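PDB 4O7T: phosphoribosylaminoimidazole-succinocarboxamide synthase from Pyrococcus horikoshii, which catalyses the ATP-dependent joining of L-aspartate to carboxyaminoimidazole ribonucleotide, giving SAICAR, ADP and phosphate in de novo purine biosynthesis. Local coordinates for residues P87-V92 and K175-K180; R93-G98 and G168-D173. All coordinates share one frame; numbering follows the deposited sequence.

Contact 1: residues P87-V92 and K175-K180. With TMP (thymidine-5'-phosphate), chain B; ADP (adenosine-5'-diphosphate), chain C.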
loop_
_atom_site.group_PDB
_atom_site.type_symbol
_atom_site.label_atom_id
_atom_site.label_comp_id
_atom_site.label_asym_id
_atom_site.label_seq_id
_atom_site.Cartn_x
_atom_site.Cartn_y
_atom_site.Cartn_z
ATOM N N PRO A 87 4.443 0.058 -15.323
ATOM C CA PRO A 87 4.569 1.328 -14.606
ATOM C C PRO A 87 4.732 1.114 -13.079
ATOM O O PRO A 87 3.907 1.599 -12.284
ATOM C CB PRO A 87 3.253 2.049 -14.957
ATOM C CG PRO A 87 2.268 0.938 -15.169
ATOM C CD PRO A 87 3.050 -0.231 -15.732
ATOM N N LEU A 88 5.788 0.397 -12.684
ATOM C CA LEU A 88 6.033 0.059 -11.277
ATOM C C LEU A 88 7.459 0.324 -10.823
ATOM O O LEU A 88 8.426 0.196 -11.595
ATOM C CB LEU A 88 5.713 -1.428 -10.995
ATOM C CG LEU A 88 4.285 -1.955 -11.248
ATOM C CD1 LEU A 88 4.266 -3.480 -11.192
ATOM C CD2 LEU A 88 3.295 -1.354 -10.264
ATOM N N GLU A 89 7.580 0.685 -9.552
ATOM C CA GLU A 89 8.836 0.565 -8.844
ATOM C C GLU A 89 8.600 -0.499 -7.773
ATOM O O GLU A 89 7.649 -0.406 -6.993
ATOM C CB GLU A 89 9.283 1.921 -8.287
ATOM C CG GLU A 89 9.487 2.929 -9.417
ATOM C CD GLU A 89 10.026 4.285 -8.985
ATOM O OE1 GLU A 89 9.920 5.231 -9.799
ATOM O OE2 GLU A 89 10.566 4.426 -7.865
ATOM N N VAL A 90 9.429 -1.542 -7.793
ATOM C CA VAL A 90 9.260 -2.693 -6.919
ATOM C C VAL A 90 10.379 -2.633 -5.889
ATOM O O VAL A 90 11.566 -2.751 -6.226
ATOM C CB VAL A 90 9.316 -4.019 -7.712
ATOM C CG1 VAL A 90 9.022 -5.214 -6.799
ATOM C CG2 VAL A 90 8.311 -3.977 -8.855
ATOM N N VAL A 91 10.004 -2.430 -4.636
ATOM C CA VAL A 91 10.988 -2.192 -3.610
ATOM C C VAL A 91 11.072 -3.418 -2.699
ATOM O O VAL A 91 10.055 -3.892 -2.167
ATOM C CB VAL A 91 10.687 -0.901 -2.794
ATOM C CG1 VAL A 91 11.665 -0.752 -1.624
ATOM C CG2 VAL A 91 10.729 0.337 -3.680
ATOM N N VAL A 92 12.288 -3.932 -2.530
ATOM C CA VAL A 92 12.524 -5.026 -1.594
ATOM C C VAL A 92 13.306 -4.501 -0.383
ATOM O O VAL A 92 14.272 -3.749 -0.541
ATOM C CB VAL A 92 13.277 -6.204 -2.250
ATOM C CG1 VAL A 92 13.355 -7.381 -1.280
ATOM C CG2 VAL A 92 12.600 -6.627 -3.550
ATOM N N LYS A 175 15.378 -0.744 -5.117
ATOM C CA LYS A 175 14.267 -0.578 -6.047
ATOM C C LYS A 175 14.584 -1.229 -7.397
ATOM O O LYS A 175 15.672 -1.010 -7.972
ATOM C CB LYS A 175 13.946 0.913 -6.232
ATOM C CG LYS A 175 12.712 1.194 -7.107
ATOM C CD LYS A 175 13.039 1.345 -8.602
ATOM C CE LYS A 175 13.778 2.666 -8.912
ATOM N NZ LYS A 175 14.341 2.692 -10.298
ATOM N N LEU A 176 13.623 -2.011 -7.903
ATOM C CA LEU A 176 13.714 -2.596 -9.238
ATOM C C LEU A 176 12.593 -2.135 -10.165
ATOM O O LEU A 176 11.513 -1.717 -9.715
ATOM C CB LEU A 176 13.641 -4.123 -9.168
ATOM C CG LEU A 176 14.638 -4.874 -8.295
ATOM C CD1 LEU A 176 14.314 -6.365 -8.347
ATOM C CD2 LEU A 176 16.078 -4.591 -8.720
ATOM N N GLU A 177 12.831 -2.258 -11.468
ATOM C CA GLU A 177 11.772 -2.036 -12.436
ATOM C C GLU A 177 11.798 -3.161 -13.470
ATOM O O GLU A 177 12.834 -3.815 -13.677
ATOM C CB GLU A 177 11.951 -0.682 -13.106
ATOM C CG GLU A 177 11.907 0.493 -12.133
ATOM C CD GLU A 177 11.919 1.845 -12.826
ATOM O OE1 GLU A 177 11.607 1.925 -14.022
ATOM O OE2 GLU A 177 12.227 2.835 -12.157
ATOM N N PHE A 178 10.656 -3.375 -14.110
ATOM C CA PHE A 178 10.464 -4.527 -14.982
ATOM C C PHE A 178 9.705 -4.150 -16.244
ATOM O O PHE A 178 8.870 -3.236 -16.240
ATOM C CB PHE A 178 9.643 -5.605 -14.277
ATOM C CG PHE A 178 10.350 -6.276 -13.143
ATOM C CD1 PHE A 178 11.069 -7.449 -13.355
ATOM C CD2 PHE A 178 10.280 -5.747 -11.847
ATOM C CE1 PHE A 178 11.708 -8.095 -12.303
ATOM C CE2 PHE A 178 10.923 -6.386 -10.786
ATOM C CZ PHE A 178 11.637 -7.553 -11.019
ATOM N N GLY A 179 9.949 -4.926 -17.296
ATOM C CA GLY A 179 9.184 -4.813 -18.517
ATOM C C GLY A 179 8.908 -6.182 -19.119
ATOM O O GLY A 179 9.447 -7.208 -18.677
ATOM N N LYS A 180 8.079 -6.185 -20.150
ATOM C CA LYS A 180 7.711 -7.410 -20.831
ATOM C C LYS A 180 8.428 -7.436 -22.180
ATOM O O LYS A 180 8.463 -6.419 -22.866
ATOM C CB LYS A 180 6.189 -7.438 -20.999
ATOM C CG LYS A 180 5.603 -8.831 -21.080
ATOM C CD LYS A 180 4.181 -8.911 -20.514
ATOM C CE LYS A 180 3.210 -8.002 -21.239
ATOM N NZ LYS A 180 1.850 -8.110 -20.632
HETATM P P TMP B . 12.257 4.662 0.315
HETATM O O1P TMP B . 12.354 6.083 -0.111
HETATM O O2P TMP B . 10.898 4.054 0.020
HETATM O O3P TMP B . 12.820 4.329 1.677
HETATM O "O5'" TMP B . 13.277 3.952 -0.701
HETATM C "C5'" TMP B . 13.455 2.529 -0.740
HETATM C "C4'" TMP B . 14.563 2.172 -1.725
HETATM O "O4'" TMP B . 14.141 2.435 -3.069
HETATM C "C3'" TMP B . 15.857 2.961 -1.513
HETATM O "O3'" TMP B . 16.934 2.045 -1.639
HETATM C "C2'" TMP B . 16.008 3.887 -2.688
HETATM C "C1'" TMP B . 15.051 3.327 -3.734
HETATM N N1 TMP B . 14.328 4.404 -4.427
HETATM C C2 TMP B . 14.601 4.666 -5.799
HETATM O O2 TMP B . 15.460 3.986 -6.393
HETATM N N3 TMP B . 13.953 5.638 -6.472
HETATM C C4 TMP B . 13.030 6.398 -5.849
HETATM O O4 TMP B . 12.439 7.314 -6.467
HETATM C C5 TMP B . 12.708 6.152 -4.415
HETATM C C5M TMP B . 11.677 6.979 -3.676
HETATM C C6 TMP B . 13.402 5.139 -3.761
HETATM P PB ADP C . 13.795 5.916 -13.615
HETATM O O1B ADP C . 13.377 4.527 -14.026
HETATM O O2B ADP C . 14.585 5.999 -12.337
HETATM O O3B ADP C . 12.679 6.923 -13.743
HETATM P PA ADP C . 14.809 7.703 -15.605
HETATM O O1A ADP C . 13.530 8.467 -15.333
HETATM O O2A ADP C . 16.142 8.405 -15.472
HETATM O O3A ADP C . 14.884 6.347 -14.723
HETATM O "O5'" ADP C . 14.697 7.147 -17.116
HETATM C "C5'" ADP C . 14.638 5.757 -17.437
HETATM C "C4'" ADP C . 13.289 5.411 -18.064
HETATM O "O4'" ADP C . 13.476 4.353 -19.010
HETATM C "C3'" ADP C . 12.307 4.881 -17.033
HETATM O "O3'" ADP C . 10.986 5.302 -17.387
HETATM C "C2'" ADP C . 12.420 3.371 -17.159
HETATM O "O2'" ADP C . 11.219 2.684 -16.812
HETATM C "C1'" ADP C . 12.712 3.199 -18.636
HETATM N N9 ADP C . 13.426 1.927 -18.947
HETATM C C8 ADP C . 14.383 1.320 -18.216
HETATM N N7 ADP C . 14.795 0.175 -18.816
HETATM C C5 ADP C . 14.098 0.040 -19.964
HETATM C C6 ADP C . 14.022 -0.934 -21.085
HETATM N N6 ADP C . 14.807 -2.025 -21.114
HETATM N N1 ADP C . 13.135 -0.695 -22.086
HETATM C C2 ADP C . 12.336 0.387 -22.091
HETATM N N3 ADP C . 12.356 1.309 -21.112
HETATM C C4 ADP C . 13.194 1.198 -20.045
HETATM O O HOH W 1 8.482 -1.683 -13.677
#
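Strands 84-93 and 169-180 run antiparallel through the central sheet of the SAICAR synthetase fold, and between residues 87-92 and 175-180 their edges meet where thymidine-5'-phosphate (TMP) and ADP are bound. Val90 and Leu176 form the hydrogen-bonded pair: Val90 N reaches Leu176 O over 2.8 Å, and Leu176 N returns an almost straight bond to Val90 O. Beyond this pair water 1 accepts from Phe178 N and lies within hydrogen-bonding distance of Leu88 O. On the face of Val90 and Leu176, Val90 CG2 meets the edge of the Phe178 ring at CD2 (4.0 Å), and helix 143-165 packs on Val90 and Phe178 through Ile149 and Ile152.

The other face, that of Val91 and Lys175, the non-hydrogen-bonded pair, is turned to the nucleotides. Val91 CG1 packs on TMP C5' at 3.8 Å. Lys175 starts with CG anti to its backbone N (chi1 -175°) and then bends at chi2 and chi3; its CG lies 3.7 Å from Glu89 CB, while CE sits 3.3 Å from O2 of the TMP base. Lys175 NZ reaches Glu177 OE2 at 2.8 Å, a salt bridge made on the anti side of the carboxylate and out of its plane; Asp190 is a second acidic partner of the same amine. With an alanine here the amine is gone, which would probably leave Glu177 OE2 and Asp190 without their shared cation and open a gap beside O2 of the thymine. Glu89 and Glu177 extend side by side with carboxylates nearly parallel, Glu89 OE1 lying 4.1 Å from Glu177 OE2. Glu177 OE1 accepts from the ribose O2' of ADP at 2.9 Å. A ladder with an apolar face against a helix and a face of charged groups and Val91 turned to the nucleotides thus forms part of the ATP-binding cleft of this ligase.

Contact 2: residues R93-G98 and G168-D173. With TMP (thymidine-5'-phosphate), chain B.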
loop_
_atom_site.group_PDB
_atom_site.type_symbol
_atom_site.label_atom_id
_atom_site.label_comp_id
_atom_site.label_asym_id
_atom_site.label_seq_id
_atom_site.Cartn_x
_atom_site.Cartn_y
_atom_site.Cartn_z
ATOM N N ARG A 93 12.871 -4.885 0.818
ATOM C CA ARG A 93 13.422 -4.317 2.057
ATOM C C ARG A 93 13.789 -5.414 3.067
ATOM O O ARG A 93 12.966 -6.281 3.372
ATOM C CB ARG A 93 12.430 -3.304 2.662
ATOM C CG ARG A 93 11.652 -2.469 1.623
ATOM C CD ARG A 93 10.725 -1.410 2.240
ATOM N NE ARG A 93 11.483 -0.256 2.698
ATOM C CZ ARG A 93 11.423 0.983 2.206
ATOM N NH1 ARG A 93 10.565 1.316 1.233
ATOM N NH2 ARG A 93 12.238 1.909 2.728
ATOM N N ASN A 94 15.025 -5.361 3.567
ATOM C CA ASN A 94 15.561 -6.328 4.540
ATOM C C ASN A 94 15.735 -5.715 5.925
ATOM O O ASN A 94 15.535 -6.389 6.937
ATOM C CB ASN A 94 16.909 -6.874 4.058
ATOM C CG ASN A 94 16.804 -7.567 2.708
ATOM O OD1 ASN A 94 15.978 -8.465 2.535
ATOM N ND2 ASN A 94 17.632 -7.150 1.741
ATOM N N VAL A 95 16.097 -4.432 5.945
ATOM C CA VAL A 95 16.415 -3.704 7.165
ATOM C C VAL A 95 15.589 -2.413 7.129
ATOM O O VAL A 95 15.487 -1.788 6.068
ATOM C CB VAL A 95 17.937 -3.398 7.216
ATOM C CG1 VAL A 95 18.271 -2.413 8.316
ATOM C CG2 VAL A 95 18.731 -4.693 7.395
ATOM N N VAL A 96 14.967 -2.041 8.251
ATOM C CA VAL A 96 14.149 -0.817 8.303
ATOM C C VAL A 96 14.967 0.447 8.046
ATOM O O VAL A 96 15.993 0.707 8.701
ATOM C CB VAL A 96 13.359 -0.671 9.621
ATOM C CG1 VAL A 96 12.593 0.636 9.651
ATOM C CG2 VAL A 96 12.402 -1.833 9.806
ATOM N N ALA A 97 14.507 1.221 7.069
ATOM C CA ALA A 97 15.145 2.490 6.690
ATOM C C ALA A 97 14.163 3.307 5.864
ATOM O O ALA A 97 13.151 2.784 5.416
ATOM C CB ALA A 97 16.406 2.229 5.880
ATOM N N GLY A 98 14.476 4.583 5.649
ATOM C CA GLY A 98 13.693 5.422 4.733
ATOM C C GLY A 98 12.215 5.463 5.037
ATOM O O GLY A 98 11.816 5.542 6.210
ATOM N N GLY A 168 31.154 -7.617 3.126
ATOM C CA GLY A 168 30.950 -6.737 4.275
ATOM C C GLY A 168 29.992 -5.589 3.989
ATOM O O GLY A 168 30.147 -4.487 4.523
ATOM N N ILE A 169 29.004 -5.845 3.139
ATOM C CA ILE A 169 27.981 -4.854 2.835
ATOM C C ILE A 169 26.611 -5.452 3.102
ATOM O O ILE A 169 26.287 -6.533 2.596
ATOM C CB ILE A 169 28.091 -4.355 1.381
ATOM C CG1 ILE A 169 29.395 -3.570 1.211
ATOM C CG2 ILE A 169 26.906 -3.471 1.012
ATOM C CD1 ILE A 169 30.011 -3.712 -0.162
ATOM N N ILE A 170 25.831 -4.745 3.919
ATOM C CA ILE A 170 24.434 -5.077 4.165
ATOM C C ILE A 170 23.554 -4.453 3.090
ATOM O O ILE A 170 23.572 -3.240 2.892
ATOM C CB ILE A 170 23.974 -4.580 5.551
ATOM C CG1 ILE A 170 24.765 -5.297 6.660
ATOM C CG2 ILE A 170 22.473 -4.789 5.730
ATOM C CD1 ILE A 170 24.635 -4.633 8.016
ATOM N N LEU A 171 22.800 -5.287 2.385
ATOM C CA LEU A 171 21.784 -4.791 1.461
ATOM C C LEU A 171 20.518 -4.464 2.262
ATOM O O LEU A 171 19.761 -5.351 2.656
ATOM C CB LEU A 171 21.501 -5.809 0.354
ATOM C CG LEU A 171 20.421 -5.428 -0.674
ATOM C CD1 LEU A 171 20.796 -4.186 -1.471
ATOM C CD2 LEU A 171 20.180 -6.611 -1.593
ATOM N N VAL A 172 20.317 -3.177 2.511
ATOM C CA VAL A 172 19.259 -2.697 3.397
ATOM C C VAL A 172 17.891 -2.783 2.690
ATOM O O VAL A 172 16.938 -3.384 3.216
ATOM C CB VAL A 172 19.611 -1.267 3.860
ATOM C CG1 VAL A 172 18.428 -0.539 4.494
ATOM C CG2 VAL A 172 20.809 -1.334 4.801
ATOM N N ASP A 173 17.825 -2.185 1.494
ATOM C CA ASP A 173 16.623 -2.186 0.646
ATOM C C ASP A 173 17.047 -1.763 -0.750
ATOM O O ASP A 173 18.192 -1.351 -0.931
ATOM C CB ASP A 173 15.481 -1.304 1.219
ATOM C CG ASP A 173 15.881 0.174 1.418
ATOM O OD1 ASP A 173 16.622 0.736 0.607
ATOM O OD2 ASP A 173 15.421 0.793 2.392
HETATM P P TMP B . 12.257 4.662 0.315
HETATM O O1P TMP B . 12.354 6.083 -0.111
HETATM O O2P TMP B . 10.898 4.054 0.020
HETATM O O3P TMP B . 12.820 4.329 1.677
HETATM O "O5'" TMP B . 13.277 3.952 -0.701
HETATM C "C5'" TMP B . 13.455 2.529 -0.740
HETATM C "C4'" TMP B . 14.563 2.172 -1.725
HETATM O "O4'" TMP B . 14.141 2.435 -3.069
HETATM C "C3'" TMP B . 15.857 2.961 -1.513
HETATM O "O3'" TMP B . 16.934 2.045 -1.639
HETATM C "C2'" TMP B . 16.008 3.887 -2.688
HETATM C "C1'" TMP B . 15.051 3.327 -3.734
HETATM N N1 TMP B . 14.328 4.404 -4.427
HETATM C C2 TMP B . 14.601 4.666 -5.799
HETATM O O2 TMP B . 15.460 3.986 -6.393
HETATM N N3 TMP B . 13.953 5.638 -6.472
HETATM C C4 TMP B . 13.030 6.398 -5.849
HETATM O O4 TMP B . 12.439 7.314 -6.467
HETATM C C5 TMP B . 12.708 6.152 -4.415
HETATM C C5M TMP B . 11.677 6.979 -3.676
HETATM C C6 TMP B . 13.402 5.139 -3.761
HETATM O O HOH W 2 13.912 -0.318 4.204
#
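Val172 O is gripped by two successive backbone amides, Asn94 N at 2.8 Å and Val95 N at 3.0 Å, where the chain leaving strand 84-93 turns a corner against strand 169-180, in the six-stranded antiparallel sheet of the SAICAR synthetase fold. The Val95 bond lies in the carbonyl plane on a lone pair, whereas the Asn94 donor is tilted from that plane. Asn94 adds a side-chain bond: with CG beside the backbone N (chi1 -59°), ND2 points at Leu171 O, 2.9 Å away, coming from above that carbonyl's plane although the oxygen lies close to the amide plane of Asn94. Asn157 of helix 143-165 also accepts from ND2, so the amide ties the corner to both strand and helix.

Past the corner the packing is apolar. Val172 CG1 is flanked by Ala97 CB at 3.7 Å and Val95 CB, while Val95 CG2 crosses to Ile170 CG2.

Arg93 and Asp173, an antiparallel non-hydrogen-bonded pair, point their side chains the same way to the bound TMP. The arginine chain bends at chi3 (77°), which brings the guanidinium edge to the phosphate: NH1 donates to O2P and NH2 to O3P, a bidentate pair of hydrogen bonds. Glu118 also pairs with NH1. The Asp173 carboxylate stands steeply to the guanidinium plane, 76° away, and its OD2 lies well out of that plane, making with NH2 a salt bridge of charge only, with no N-H aimed at the oxygen. Arg198 gives OD2 a second positive partner. Water 2 accepts from Arg93 NE and sits close to Val95 O and Asp173 OD2, linking corner and site. Gly98 CA passes close to the phosphate, 3.4 Å from O3P. On the sugar side, TMP O3' donates to Asp173 OD1 across 2.6 Å.

In the fold
Both contacts use strand 169-180 of one antiparallel sheet, with centres about 18 Å apart. Residues 87-92 lead directly into 93-98, and 168-173 come shortly before 175-180, so contact 2 falls within the span of chain enclosed by contact 1; that span includes strand 111-121 and helix 143-165. The two meet where Val92 O packs against Asp173 CB. The centre of contact 1 lies nearer that of the chain (about 8 Å against 13 Å), whereas contact 2 ends the strand pairing at a corner. TMP touches both contacts and ADP contact 1, with a bound aspartate about 7 Å from the Glu89 side chain and about 9 Å from that of Asp173, consistent with neighbouring parts of the active site.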